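Side-chain contacts in F5/8 type C domain protein (Bacteroides ovatus, PDB 4ZRX), which probably hydrolyses alpha-linked L-fucose from glycans, pairing a TIM-barrel fucosidase domain with further beta domains, one of F5/8 type C: residues K231-E236 with Y315-G320; A87-V92 with L325-P330; H310-Y315 with E461-E466; E402-E407 with Y425-R430. One frame throughout, in Å; residues are numbered along the deposited sequence. Where two conformers were deposited one is given.

Contact 2 lies in the wall of the TIM barrel, and contact 1, about 15 Å away between centres, is nested inside its chain loop, at the end of helix 308-316 just before barrel strand 324-328. Contact 3 uses the same helix, about 12 Å from contact 1, and brings in the linker 461-466 that follows the middle beta sandwich. Contact 4 joins the two sheets of that sandwich; it lies about 25 Å from contact 2, but Asp313 of contact 3 forms a salt bridge with its Arg430. Helix 308-316 and the turn after it therefore meet barrel, sandwich and linker, tying three parts of the chain together.

Contact 1: K231-E236 with Y315-G320; sequences KGVGRE and YFQSVG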
loop_
_atom_site.group_PDB
_atom_site.type_symbol
_atom_site.label_atom_id
_atom_site.label_comp_id
_atom_site.label_asym_id
_atom_site.label_seq_id
_atom_site.Cartn_x
_atom_site.Cartn_y
_atom_site.Cartn_z
ATOM N N LYS A 231 4.085 -2.578 2.033
ATOM C CA LYS A 231 3.299 -2.049 3.121
ATOM C C LYS A 231 2.366 -0.895 2.709
ATOM O O LYS A 231 1.573 -0.441 3.532
ATOM C CB LYS A 231 4.251 -1.543 4.199
ATOM C CG LYS A 231 5.098 -2.655 4.786
ATOM C CD LYS A 231 4.380 -3.341 5.895
ATOM C CE LYS A 231 5.332 -4.095 6.814
ATOM N NZ LYS A 231 5.265 -5.530 6.513
ATOM N N GLY A 232 2.450 -0.439 1.460
ATOM C CA GLY A 232 1.568 0.637 0.971
ATOM C C GLY A 232 2.100 2.033 1.180
ATOM O O GLY A 232 1.324 3.005 1.175
ATOM N N VAL A 233 3.430 2.143 1.273
ATOM C CA VAL A 233 4.072 3.442 1.608
ATOM C C VAL A 233 5.013 3.867 0.498
ATOM O O VAL A 233 5.986 3.173 0.214
ATOM C CB VAL A 233 4.859 3.375 2.926
ATOM C CG1 VAL A 233 5.370 4.782 3.302
ATOM C CG2 VAL A 233 3.932 2.890 4.057
ATOM N N GLY A 234 4.686 4.949 -0.194
ATOM C CA GLY A 234 5.601 5.482 -1.193
ATOM C C GLY A 234 6.602 6.420 -0.576
ATOM O O GLY A 234 6.842 6.381 0.636
ATOM N N ARG A 235 7.192 7.258 -1.409
ATOM C CA ARG A 235 8.205 8.200 -0.974
ATOM C C ARG A 235 7.665 9.613 -1.122
ATOM O O ARG A 235 7.067 9.985 -2.169
ATOM C CB ARG A 235 9.390 8.127 -1.910
ATOM C CG ARG A 235 10.243 6.835 -1.855
ATOM C CD ARG A 235 11.328 6.831 -2.943
ATOM N NE ARG A 235 12.052 5.556 -2.839
ATOM C CZ ARG A 235 11.589 4.382 -3.263
ATOM N NH1 ARG A 235 10.433 4.284 -3.917
ATOM N NH2 ARG A 235 12.287 3.309 -3.049
ATOM N N GLU A 236 7.910 10.428 -0.097
ATOM C CA GLU A 236 7.674 11.871 -0.247
ATOM C C GLU A 236 8.463 12.501 -1.404
ATOM O O GLU A 236 7.920 13.373 -2.102
ATOM C CB GLU A 236 8.016 12.604 1.023
ATOM C CG GLU A 236 7.041 12.261 2.136
ATOM C CD GLU A 236 7.547 12.764 3.499
ATOM O OE1 GLU A 236 8.540 12.238 3.949
ATOM O OE2 GLU A 236 6.902 13.592 4.142
ATOM N N TYR A 315 -3.609 5.626 0.489
ATOM C CA TYR A 315 -3.935 6.410 -0.685
ATOM C C TYR A 315 -3.124 7.695 -0.753
ATOM O O TYR A 315 -2.466 8.003 -1.754
ATOM C CB TYR A 315 -5.459 6.635 -0.705
ATOM C CG TYR A 315 -5.926 7.366 -1.913
ATOM C CD1 TYR A 315 -6.139 6.717 -3.140
ATOM C CD2 TYR A 315 -6.098 8.731 -1.860
ATOM C CE1 TYR A 315 -6.547 7.399 -4.275
ATOM C CE2 TYR A 315 -6.569 9.421 -2.994
ATOM C CZ TYR A 315 -6.750 8.749 -4.193
ATOM O OH TYR A 315 -7.186 9.421 -5.324
ATOM N N PHE A 316 -3.111 8.421 0.340
ATOM C CA PHE A 316 -2.329 9.665 0.391
ATOM C C PHE A 316 -0.836 9.473 0.282
ATOM O O PHE A 316 -0.169 10.364 -0.184
ATOM C CB PHE A 316 -2.740 10.514 1.603
ATOM C CG PHE A 316 -4.125 11.115 1.452
ATOM C CD1 PHE A 316 -4.335 12.127 0.537
ATOM C CD2 PHE A 316 -5.170 10.713 2.241
ATOM C CE1 PHE A 316 -5.572 12.661 0.349
ATOM C CE2 PHE A 316 -6.411 11.246 2.076
ATOM C CZ PHE A 316 -6.624 12.228 1.158
ATOM N N GLN A 317 -0.326 8.313 0.683
ATOM C CA GLN A 317 1.062 8.005 0.581
ATOM C C GLN A 317 1.437 7.174 -0.656
ATOM O O GLN A 317 2.543 6.641 -0.732
ATOM C CB GLN A 317 1.515 7.255 1.832
ATOM C CG GLN A 317 1.409 8.085 3.157
ATOM C CD GLN A 317 1.590 7.111 4.346
ATOM O OE1 GLN A 317 0.715 6.306 4.640
ATOM N NE2 GLN A 317 2.712 7.061 4.847
ATOM N N SER A 318 0.498 7.050 -1.572
ATOM C CA SER A 318 0.710 6.382 -2.832
ATOM C C SER A 318 0.293 7.294 -3.962
ATOM O O SER A 318 1.150 7.942 -4.567
ATOM C CB SER A 318 0.026 5.018 -2.889
ATOM O OG SER A 318 -1.347 5.076 -2.556
ATOM N N VAL A 319 -0.991 7.348 -4.279
ATOM C CA VAL A 319 -1.506 8.250 -5.280
ATOM C C VAL A 319 -1.079 9.689 -4.940
ATOM O O VAL A 319 -0.702 10.456 -5.813
ATOM C CB VAL A 319 -3.009 8.145 -5.370
ATOM C CG1 VAL A 319 -3.588 9.149 -6.352
ATOM C CG2 VAL A 319 -3.338 6.722 -5.825
ATOM N N GLY A 320 -1.111 10.028 -3.655
ATOM C CA GLY A 320 -0.644 11.334 -3.233
ATOM C C GLY A 320 0.850 11.559 -3.182
ATOM O O GLY A 320 1.280 12.685 -2.871
#
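Val233 and Gln317 lie side by side and point the same way where a loop of the TIM-barrel domain, between strands 225-226 and 241-242, runs past the end of helix 308-316. Val233 holds its CG1 methyl anti to its backbone N (chi1 -174°), which lays that branch alongside the Gln317 side chain, itself extended beyond CG. A short branched residue can lie flat along its longer neighbour here. Between the backbones a single hydrogen bond does the joining: Gly234 N donates to Gln317 O at 2.8 Å, bent at the hydrogen (144°) although the donor sits nearly along the C=O axis. Gly234 fits because it has no CB to press on that same carbonyl, and its CA comes within 5.2 Å of Ser318 CA. Gly232 suits its own place differently: at phi 89° a CB would be jammed against Lys231 O. Gln317 is where the chain leaves helical geometry, and the turn after it is fastened from inside. The Ser318 hydroxyl is short enough to reach the carbonyls of both Ile314 and Tyr315 in the last helical turn. Tyr315 O meets two backbone N-H groups, Ser318 N and Gly320 N, each at 3.1 Å, and Ser318 OG besides.

Contact 2: A87-V92 with L325-P330; sequences AGFKMV and LLLNIP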
loop_
_atom_site.group_PDB
_atom_site.type_symbol
_atom_site.label_atom_id
_atom_site.label_comp_id
_atom_site.label_asym_id
_atom_site.label_seq_id
_atom_site.Cartn_x
_atom_site.Cartn_y
_atom_site.Cartn_z
ATOM N N ALA A 87 -16.139 0.400 -6.612
ATOM C CA ALA A 87 -15.150 0.926 -5.659
ATOM C C ALA A 87 -14.095 1.841 -6.240
ATOM O O ALA A 87 -13.279 2.344 -5.511
ATOM C CB ALA A 87 -14.464 -0.234 -4.941
ATOM N N GLY A 88 -14.103 2.077 -7.534
ATOM C CA GLY A 88 -13.273 3.043 -8.163
ATOM C C GLY A 88 -12.027 2.577 -8.859
ATOM O O GLY A 88 -11.234 3.412 -9.308
ATOM N N PHE A 89 -11.790 1.269 -8.930
ATOM C CA PHE A 89 -10.602 0.740 -9.570
ATOM C C PHE A 89 -10.658 0.825 -11.077
ATOM O O PHE A 89 -11.740 0.710 -11.664
ATOM C CB PHE A 89 -10.330 -0.715 -9.115
ATOM C CG PHE A 89 -10.059 -0.808 -7.657
ATOM C CD1 PHE A 89 -8.806 -0.524 -7.166
ATOM C CD2 PHE A 89 -11.069 -1.029 -6.770
ATOM C CE1 PHE A 89 -8.555 -0.542 -5.836
ATOM C CE2 PHE A 89 -10.833 -1.031 -5.395
ATOM C CZ PHE A 89 -9.563 -0.797 -4.927
ATOM N N LYS A 90 -9.495 1.024 -11.672
ATOM C CA LYS A 90 -9.386 1.221 -13.118
ATOM C C LYS A 90 -8.810 0.052 -13.878
ATOM O O LYS A 90 -8.766 0.070 -15.096
ATOM C CB LYS A 90 -8.615 2.524 -13.463
ATOM C CG LYS A 90 -9.235 3.742 -12.898
ATOM C CD LYS A 90 -10.639 4.055 -13.427
ATOM C CE LYS A 90 -11.084 5.418 -12.930
ATOM N NZ LYS A 90 -12.280 5.951 -13.619
HETATM N N MSE A 91 -8.323 -0.952 -13.170
HETATM C CA MSE A 91 -7.834 -2.172 -13.787
HETATM C C MSE A 91 -7.944 -3.260 -12.704
HETATM O O MSE A 91 -7.885 -2.987 -11.501
HETATM C CB MSE A 91 -6.389 -2.022 -14.223
HETATM C CG MSE A 91 -5.893 -3.149 -14.994
HETATM SE SE MSE A 91 -4.070 -3.003 -15.535
HETATM C CE MSE A 91 -3.398 -3.372 -13.803
ATOM N N VAL A 92 -8.133 -4.476 -13.159
ATOM C CA VAL A 92 -7.988 -5.645 -12.311
ATOM C C VAL A 92 -6.845 -6.487 -12.811
ATOM O O VAL A 92 -6.648 -6.693 -14.048
ATOM C CB VAL A 92 -9.285 -6.453 -12.224
ATOM C CG1 VAL A 92 -10.418 -5.595 -11.690
ATOM C CG2 VAL A 92 -9.736 -6.966 -13.522
ATOM N N LEU A 325 -1.451 3.224 -7.013
ATOM C CA LEU A 325 -1.766 2.309 -5.945
ATOM C C LEU A 325 -2.433 1.033 -6.525
ATOM O O LEU A 325 -3.520 1.129 -7.105
ATOM C CB LEU A 325 -2.676 2.940 -4.927
ATOM C CG LEU A 325 -3.223 2.071 -3.837
ATOM C CD1 LEU A 325 -2.100 1.417 -3.035
ATOM C CD2 LEU A 325 -4.174 2.824 -2.933
ATOM N N LEU A 326 -1.782 -0.100 -6.269
ATOM C CA LEU A 326 -2.279 -1.399 -6.680
ATOM C C LEU A 326 -2.656 -2.150 -5.410
ATOM O O LEU A 326 -1.765 -2.631 -4.658
ATOM C CB LEU A 326 -1.201 -2.154 -7.443
ATOM C CG LEU A 326 -1.403 -3.627 -7.743
ATOM C CD1 LEU A 326 -2.692 -3.783 -8.556
ATOM C CD2 LEU A 326 -0.150 -4.101 -8.529
ATOM N N LEU A 327 -3.940 -2.162 -5.121
ATOM C CA LEU A 327 -4.489 -2.711 -3.851
ATOM C C LEU A 327 -5.038 -4.097 -4.108
ATOM O O LEU A 327 -5.894 -4.285 -4.969
ATOM C CB LEU A 327 -5.560 -1.823 -3.325
ATOM C CG LEU A 327 -6.228 -2.250 -2.017
ATOM C CD1 LEU A 327 -5.248 -2.232 -0.899
ATOM C CD2 LEU A 327 -7.446 -1.347 -1.652
ATOM N N ASN A 328 -4.582 -5.071 -3.328
ATOM C CA ASN A 328 -5.021 -6.444 -3.498
ATOM C C ASN A 328 -6.226 -6.770 -2.663
ATOM O O ASN A 328 -6.225 -6.488 -1.466
ATOM C CB ASN A 328 -3.897 -7.391 -3.069
ATOM C CG ASN A 328 -4.336 -8.838 -3.043
ATOM O OD1 ASN A 328 -4.531 -9.495 -4.101
ATOM N ND2 ASN A 328 -4.499 -9.388 -1.806
ATOM N N ILE A 329 -7.178 -7.434 -3.294
ATOM C CA ILE A 329 -8.374 -7.926 -2.593
ATOM C C ILE A 329 -8.529 -9.384 -3.028
ATOM O O ILE A 329 -8.783 -9.662 -4.224
ATOM C CB ILE A 329 -9.668 -7.118 -2.968
ATOM C CG1 ILE A 329 -9.481 -5.627 -2.599
ATOM C CG2 ILE A 329 -10.859 -7.714 -2.236
ATOM C CD1 ILE A 329 -9.048 -4.823 -3.713
ATOM N N PRO A 330 -8.368 -10.306 -2.090
ATOM C CA PRO A 330 -8.303 -11.720 -2.521
ATOM C C PRO A 330 -9.642 -12.420 -2.498
ATOM O O PRO A 330 -10.230 -12.510 -1.429
ATOM C CB PRO A 330 -7.424 -12.349 -1.483
ATOM C CG PRO A 330 -7.637 -11.512 -0.243
ATOM C CD PRO A 330 -7.979 -10.135 -0.684
#
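Phe89 reaches across to Leu327 and Ile329 in the wall of the TIM barrel, where strand 44-48 runs between strands 91-97 and 324-328. The ring meets Leu327 at its edge: CZ of Phe89 is 3.9 Å from CD2 of Leu327, close to the ring plane, and CE1 of Phe89 lies 4.1 Å from CB of Leu327. Ile329 approaches obliquely, its CD1 being 4.2 Å from Phe89 CZ. Leu327 holds CG anti to its backbone N (chi1 -180°), which sets a branch against the ring. All three side chains are buried, and the contact is apolar packing, without polar pairs between the segments. A broad ring suits the span from the loop before strand 91-97 to strand 324-328, with the CA atoms of Phe89 and Leu327 9.1 Å apart. In the next shell, Leu44 of the intervening strand touches Phe89, and Leu345 of helix 339-356 packs on both Phe89 and Ile329, placing the cluster in the layer between barrel strands and outer helices. Gly88, directly before Phe89, ends helix 77-86 in a Schellman motif; at its phi of 100° a CB would press on Ala87 O. That carbonyl oxygen accepts a hydrogen bond from Arg352 NH2.

Contact 3: H310-Y315 with E461-E466; sequences HLSDIY and EPLQEE
Leu463 supplies the apolar part of this contact, setting its CD1 methyl against Ser312 on helix 308-316. The methyl is 3.7 Å from Ser312 CB and 3.9 Å from Ser312 OG, so it rests on a side chain small enough to let the linker lie close to the helix. With CG anti to its carbonyl carbon (chi1 -68°), the Leu463 side chain also touches Leu308, Lys309 and Tyr351. The polar part centres on Glu465, modelled in two conformers; what follows holds for one and is less certain for that reason. Its OE2 accepts from Glu466 N at 2.9 Å on the anti side, 25° out of the carboxylate plane and fairly straight (164°), and is also hydrogen-bonded to Ser307 OG. Ser307 OG in turn bonds His310 N, linking carboxylate to helix. Among the charged groups, Glu465 OE1 and Asp313 OD2 stand 5.1 Å apart in this conformer, which may be mildly unfavourable; Asp313 is paired with both Lys309 and Arg430, which would offset it. Leucine packing on a serine and a glutamate linked through Ser307 fasten an extended interdomain linker, which here crosses the outer helices of a TIM barrel on its way to the F5/8 type C domain.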
loop_
_atom_site.group_PDB
_atom_site.type_symbol
_atom_site.label_atom_id
_atom_site.label_comp_id
_atom_site.label_asym_id
_atom_site.label_seq_id
_atom_site.Cartn_x
_atom_site.Cartn_y
_atom_site.Cartn_z
ATOM N N HIS A 310 -6.477 3.573 7.673
ATOM C CA HIS A 310 -5.244 3.048 7.102
ATOM C C HIS A 310 -5.280 3.071 5.585
ATOM O O HIS A 310 -4.289 3.440 4.911
ATOM C CB HIS A 310 -5.054 1.626 7.625
ATOM C CG HIS A 310 -3.723 1.024 7.343
ATOM N ND1 HIS A 310 -3.396 -0.239 7.815
ATOM C CD2 HIS A 310 -2.605 1.501 6.759
ATOM C CE1 HIS A 310 -2.151 -0.525 7.471
ATOM N NE2 HIS A 310 -1.660 0.497 6.806
ATOM N N LEU A 311 -6.412 2.682 4.979
ATOM C CA LEU A 311 -6.512 2.714 3.524
ATOM C C LEU A 311 -6.415 4.142 2.977
ATOM O O LEU A 311 -5.729 4.405 1.982
ATOM C CB LEU A 311 -7.823 2.061 3.048
ATOM C CG LEU A 311 -7.854 0.549 3.307
ATOM C CD1 LEU A 311 -9.226 0.053 2.879
ATOM C CD2 LEU A 311 -6.841 -0.185 2.451
ATOM N N SER A 312 -7.053 5.078 3.679
ATOM C CA SER A 312 -6.919 6.484 3.322
ATOM C C SER A 312 -5.484 6.958 3.411
ATOM O O SER A 312 -4.950 7.614 2.465
ATOM C CB SER A 312 -7.815 7.338 4.248
ATOM O OG SER A 312 -7.572 8.713 4.017
ATOM N N ASP A 313 -4.802 6.587 4.478
ATOM C CA ASP A 313 -3.393 6.955 4.634
ATOM C C ASP A 313 -2.564 6.348 3.535
ATOM O O ASP A 313 -1.662 7.015 2.981
ATOM C CB ASP A 313 -2.822 6.625 5.996
ATOM C CG ASP A 313 -3.436 7.479 7.138
ATOM O OD1 ASP A 313 -3.943 8.620 6.932
ATOM O OD2 ASP A 313 -3.396 6.954 8.267
ATOM N N ILE A 314 -2.822 5.081 3.229
ATOM C CA ILE A 314 -2.139 4.474 2.066
ATOM C C ILE A 314 -2.382 5.267 0.802
ATOM O O ILE A 314 -1.433 5.517 0.056
ATOM C CB ILE A 314 -2.535 2.967 1.905
ATOM C CG1 ILE A 314 -1.865 2.152 3.022
ATOM C CG2 ILE A 314 -2.109 2.408 0.559
ATOM C CD1 ILE A 314 -2.440 0.786 3.225
ATOM N N TYR A 315 -3.609 5.626 0.489
ATOM C CA TYR A 315 -3.935 6.410 -0.685
ATOM C C TYR A 315 -3.124 7.695 -0.753
ATOM O O TYR A 315 -2.466 8.003 -1.754
ATOM C CB TYR A 315 -5.459 6.635 -0.705
ATOM C CG TYR A 315 -5.926 7.366 -1.913
ATOM C CD1 TYR A 315 -6.139 6.717 -3.140
ATOM C CD2 TYR A 315 -6.098 8.731 -1.860
ATOM C CE1 TYR A 315 -6.547 7.399 -4.275
ATOM C CE2 TYR A 315 -6.569 9.421 -2.994
ATOM C CZ TYR A 315 -6.750 8.749 -4.193
ATOM O OH TYR A 315 -7.186 9.421 -5.324
ATOM N N GLU A 461 -12.528 15.043 5.388
ATOM C CA GLU A 461 -12.955 14.738 6.748
ATOM C C GLU A 461 -11.832 13.940 7.496
ATOM O O GLU A 461 -11.366 12.886 7.016
ATOM C CB GLU A 461 -14.298 13.979 6.683
ATOM C CG GLU A 461 -15.314 14.216 7.800
ATOM C CD GLU A 461 -15.707 15.684 7.991
ATOM O OE1 GLU A 461 -16.442 16.286 7.166
ATOM O OE2 GLU A 461 -15.265 16.232 8.988
ATOM N N PRO A 462 -11.383 14.420 8.684
ATOM C CA PRO A 462 -10.359 13.647 9.397
ATOM C C PRO A 462 -10.945 12.340 9.900
ATOM O O PRO A 462 -12.096 12.299 10.310
ATOM C CB PRO A 462 -9.941 14.569 10.559
ATOM C CG PRO A 462 -10.366 15.945 10.114
ATOM C CD PRO A 462 -11.635 15.725 9.360
ATOM N N LEU A 463 -10.189 11.266 9.791
ATOM C CA LEU A 463 -10.658 9.943 10.172
ATOM C C LEU A 463 -9.992 9.510 11.460
ATOM O O LEU A 463 -8.849 9.858 11.715
ATOM C CB LEU A 463 -10.292 8.939 9.067
ATOM C CG LEU A 463 -11.049 9.140 7.759
ATOM C CD1 LEU A 463 -10.398 8.282 6.662
ATOM C CD2 LEU A 463 -12.568 8.857 7.815
ATOM N N GLN A 464 -10.727 8.729 12.247
ATOM C CA GLN A 464 -10.226 8.134 13.481
ATOM C C GLN A 464 -9.713 6.728 13.214
ATOM O O GLN A 464 -10.335 5.979 12.437
ATOM C CB GLN A 464 -11.374 7.953 14.500
ATOM C CG GLN A 464 -12.273 9.152 14.709
ATOM C CD GLN A 464 -11.468 10.390 15.019
ATOM O OE1 GLN A 464 -10.428 10.310 15.693
ATOM N NE2 GLN A 464 -11.917 11.544 14.518
ATOM N N GLU A 465 -8.643 6.349 13.895
ATOM C CA GLU A 465 -8.180 4.959 13.858
ATOM C C GLU A 465 -9.223 4.023 14.441
ATOM O O GLU A 465 -10.096 4.424 15.223
ATOM C CB GLU A 465 -6.852 4.768 14.601
ATOM C CG GLU A 465 -6.065 3.514 14.144
ATOM C CD GLU A 465 -6.072 3.299 12.606
ATOM O OE1 GLU A 465 -5.198 3.843 11.895
ATOM O OE2 GLU A 465 -6.955 2.556 12.115
ATOM N N GLU A 466 -9.140 2.767 14.034
ATOM C CA GLU A 466 -10.041 1.753 14.539
ATOM C C GLU A 466 -9.621 1.406 15.956
ATOM O O GLU A 466 -8.424 1.436 16.235
ATOM C CB GLU A 466 -9.943 0.511 13.658
ATOM C CG GLU A 466 -11.284 0.156 13.106
ATOM C CD GLU A 466 -11.192 -0.909 12.069
ATOM O OE1 GLU A 466 -10.257 -1.751 12.165
ATOM O OE2 GLU A 466 -12.036 -0.857 11.156
#

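Contact 4: E402-E407 with Y425-R430; sequences EAFTVE and YKRMLR. With EDO (1,2-ethanediol), chain F.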
loop_
_atom_site.group_PDB
_atom_site.type_symbol
_atom_site.label_atom_id
_atom_site.label_comp_id
_atom_site.label_asym_id
_atom_site.label_seq_id
_atom_site.Cartn_x
_atom_site.Cartn_y
_atom_site.Cartn_z
ATOM N N GLU A 402 11.728 20.249 -7.721
ATOM C CA GLU A 402 12.589 19.720 -6.679
ATOM C C GLU A 402 12.255 20.184 -5.256
ATOM O O GLU A 402 12.552 19.463 -4.303
ATOM C CB GLU A 402 14.016 20.037 -6.980
ATOM C CG GLU A 402 14.513 19.371 -8.224
ATOM C CD GLU A 402 15.895 19.833 -8.641
ATOM O OE1 GLU A 402 16.061 21.078 -8.718
ATOM O OE2 GLU A 402 16.847 18.973 -8.888
ATOM N N ALA A 403 11.679 21.375 -5.109
ATOM C CA ALA A 403 11.191 21.859 -3.805
ATOM C C ALA A 403 10.126 22.906 -4.000
ATOM O O ALA A 403 10.209 23.722 -4.932
ATOM C CB ALA A 403 12.345 22.460 -3.005
ATOM N N PHE A 404 9.105 22.881 -3.146
ATOM C CA PHE A 404 8.022 23.831 -3.299
ATOM C C PHE A 404 7.398 24.076 -1.920
ATOM O O PHE A 404 7.538 23.289 -0.995
ATOM C CB PHE A 404 6.933 23.376 -4.292
ATOM C CG PHE A 404 6.170 22.200 -3.854
ATOM C CD1 PHE A 404 6.634 20.889 -4.103
ATOM C CD2 PHE A 404 4.952 22.350 -3.239
ATOM C CE1 PHE A 404 5.902 19.812 -3.670
ATOM C CE2 PHE A 404 4.202 21.278 -2.828
ATOM C CZ PHE A 404 4.713 19.961 -3.034
ATOM N N THR A 405 6.683 25.193 -1.842
ATOM C CA THR A 405 5.970 25.639 -0.679
ATOM C C THR A 405 4.559 26.049 -1.069
ATOM O O THR A 405 4.374 26.599 -2.141
ATOM C CB THR A 405 6.703 26.866 -0.069
ATOM O OG1 THR A 405 8.045 26.450 0.238
ATOM C CG2 THR A 405 6.008 27.329 1.240
ATOM N N VAL A 406 3.584 25.791 -0.189
ATOM C CA VAL A 406 2.211 26.185 -0.364
ATOM C C VAL A 406 1.749 26.994 0.850
ATOM O O VAL A 406 2.003 26.642 1.988
ATOM C CB VAL A 406 1.254 24.995 -0.503
ATOM C CG1 VAL A 406 -0.060 25.436 -0.852
ATOM C CG2 VAL A 406 1.793 24.001 -1.569
ATOM N N GLU A 407 1.115 28.149 0.532
ATOM C CA GLU A 407 0.576 29.060 1.514
ATOM C C GLU A 407 -0.886 29.336 1.216
ATOM O O GLU A 407 -1.320 29.224 0.090
ATOM C CB GLU A 407 1.374 30.368 1.499
ATOM C CG GLU A 407 2.808 30.135 1.874
ATOM C CD GLU A 407 3.723 31.264 1.466
ATOM O OE1 GLU A 407 3.364 32.131 0.619
ATOM O OE2 GLU A 407 4.832 31.280 1.990
ATOM N N TYR A 425 3.575 13.359 -11.373
ATOM C CA TYR A 425 2.218 13.222 -11.814
ATOM C C TYR A 425 1.193 13.826 -10.873
ATOM O O TYR A 425 0.254 14.545 -11.313
ATOM C CB TYR A 425 1.890 11.743 -12.063
ATOM C CG TYR A 425 0.452 11.503 -12.352
ATOM C CD1 TYR A 425 -0.105 11.879 -13.535
ATOM C CD2 TYR A 425 -0.377 11.035 -11.340
ATOM C CE1 TYR A 425 -1.478 11.700 -13.768
ATOM C CE2 TYR A 425 -1.690 10.871 -11.548
ATOM C CZ TYR A 425 -2.233 11.202 -12.753
ATOM O OH TYR A 425 -3.592 11.051 -12.899
ATOM N N LYS A 426 1.376 13.606 -9.591
ATOM C CA LYS A 426 0.437 14.063 -8.572
ATOM C C LYS A 426 1.106 14.004 -7.231
ATOM O O LYS A 426 1.702 13.004 -6.881
ATOM C CB LYS A 426 -0.811 13.238 -8.586
ATOM C CG LYS A 426 -1.916 13.686 -7.683
ATOM C CD LYS A 426 -3.237 13.008 -7.974
ATOM C CE LYS A 426 -3.830 13.566 -9.214
ATOM N NZ LYS A 426 -5.240 13.081 -9.496
ATOM N N ARG A 427 0.942 15.078 -6.456
ATOM C CA ARG A 427 1.426 15.160 -5.092
ATOM C C ARG A 427 0.336 15.834 -4.266
ATOM O O ARG A 427 -0.237 16.875 -4.699
ATOM C CB ARG A 427 2.677 15.988 -5.032
ATOM C CG ARG A 427 3.245 16.255 -3.616
ATOM C CD ARG A 427 3.645 14.996 -2.893
ATOM N NE ARG A 427 4.632 15.260 -1.830
ATOM C CZ ARG A 427 4.382 15.328 -0.524
ATOM N NH1 ARG A 427 3.213 15.059 0.031
ATOM N NH2 ARG A 427 5.407 15.566 0.280
HETATM N N MSE A 428 0.009 15.221 -3.138
HETATM C CA MSE A 428 -0.979 15.782 -2.234
HETATM C C MSE A 428 -0.363 16.062 -0.877
HETATM O O MSE A 428 0.489 15.307 -0.393
HETATM C CB MSE A 428 -2.208 14.922 -2.106
HETATM C CG MSE A 428 -2.884 14.802 -3.422
HETATM SE SE MSE A 428 -4.634 13.961 -3.532
HETATM C CE MSE A 428 -4.091 12.147 -3.692
ATOM N N LEU A 429 -0.804 17.166 -0.297
ATOM C CA LEU A 429 -0.346 17.649 1.015
ATOM C C LEU A 429 -1.526 17.835 1.914
ATOM O O LEU A 429 -2.527 18.457 1.515
ATOM C CB LEU A 429 0.356 18.989 0.853
ATOM C CG LEU A 429 1.720 18.976 0.197
ATOM C CD1 LEU A 429 2.108 20.424 -0.077
ATOM C CD2 LEU A 429 2.721 18.237 1.098
ATOM N N ARG A 430 -1.447 17.295 3.118
ATOM C CA ARG A 430 -2.449 17.442 4.107
ATOM C C ARG A 430 -1.917 18.313 5.258
ATOM O O ARG A 430 -0.730 18.268 5.621
ATOM C CB ARG A 430 -2.922 16.082 4.618
ATOM C CG ARG A 430 -3.729 15.326 3.572
ATOM C CD ARG A 430 -4.389 14.079 4.095
ATOM N NE ARG A 430 -3.423 13.046 4.478
ATOM C CZ ARG A 430 -3.753 11.915 5.113
ATOM N NH1 ARG A 430 -5.010 11.691 5.512
ATOM N NH2 ARG A 430 -2.842 10.999 5.369
HETATM C C1 EDO F . -8.225 11.670 -7.722
HETATM O O1 EDO F . -7.897 11.364 -9.098
HETATM C C2 EDO F . -7.046 12.167 -6.857
HETATM O O2 EDO F . -6.851 13.570 -7.100
#
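Phe404 presents the edge of its ring to two neighbours, CG of Arg427 near the ring plane, 4.0 Å from Phe404 CZ, and CG2 of Val406 from its own strand. Leu429, given in one of two deposited conformers, comes from the opposite direction and meets the ring obliquely, with CD1 3.6 Å from Phe404 CE2. The Arg427 guanidinium stands almost upright to the ring, their planes 82° apart, and it is CG of the stem that meets the ring edge. A bend at chi2 (62°) turns its polar end aside, and NH1 of Arg427 makes a weak 2.8 Å bond to Met428 O. Leu429 CD1 also touches Val406 CG2 at 3.9 Å. Large and branched apolar side chains suit this filling between two beta layers. Lys426 points the other way, where NZ forms a salt bridge with Glu43 of the barrel domain and a weak 2.9 Å bond to O2 of an ethanediol, probably from the crystallisation liquor. The pair belongs to a beta sandwich: the strand segments cross at 46°, 10.3 Å apart, which fits face-to-face packing of two sheets rather than pairing within one. Strand 401-410 runs between 438-446 and 413-420 in one sheet; strand 427-431 is the outermost of the other, beside 388-393, with a backbone hydrogen bond between Met428 and Gly320 just beyond helix 308-316.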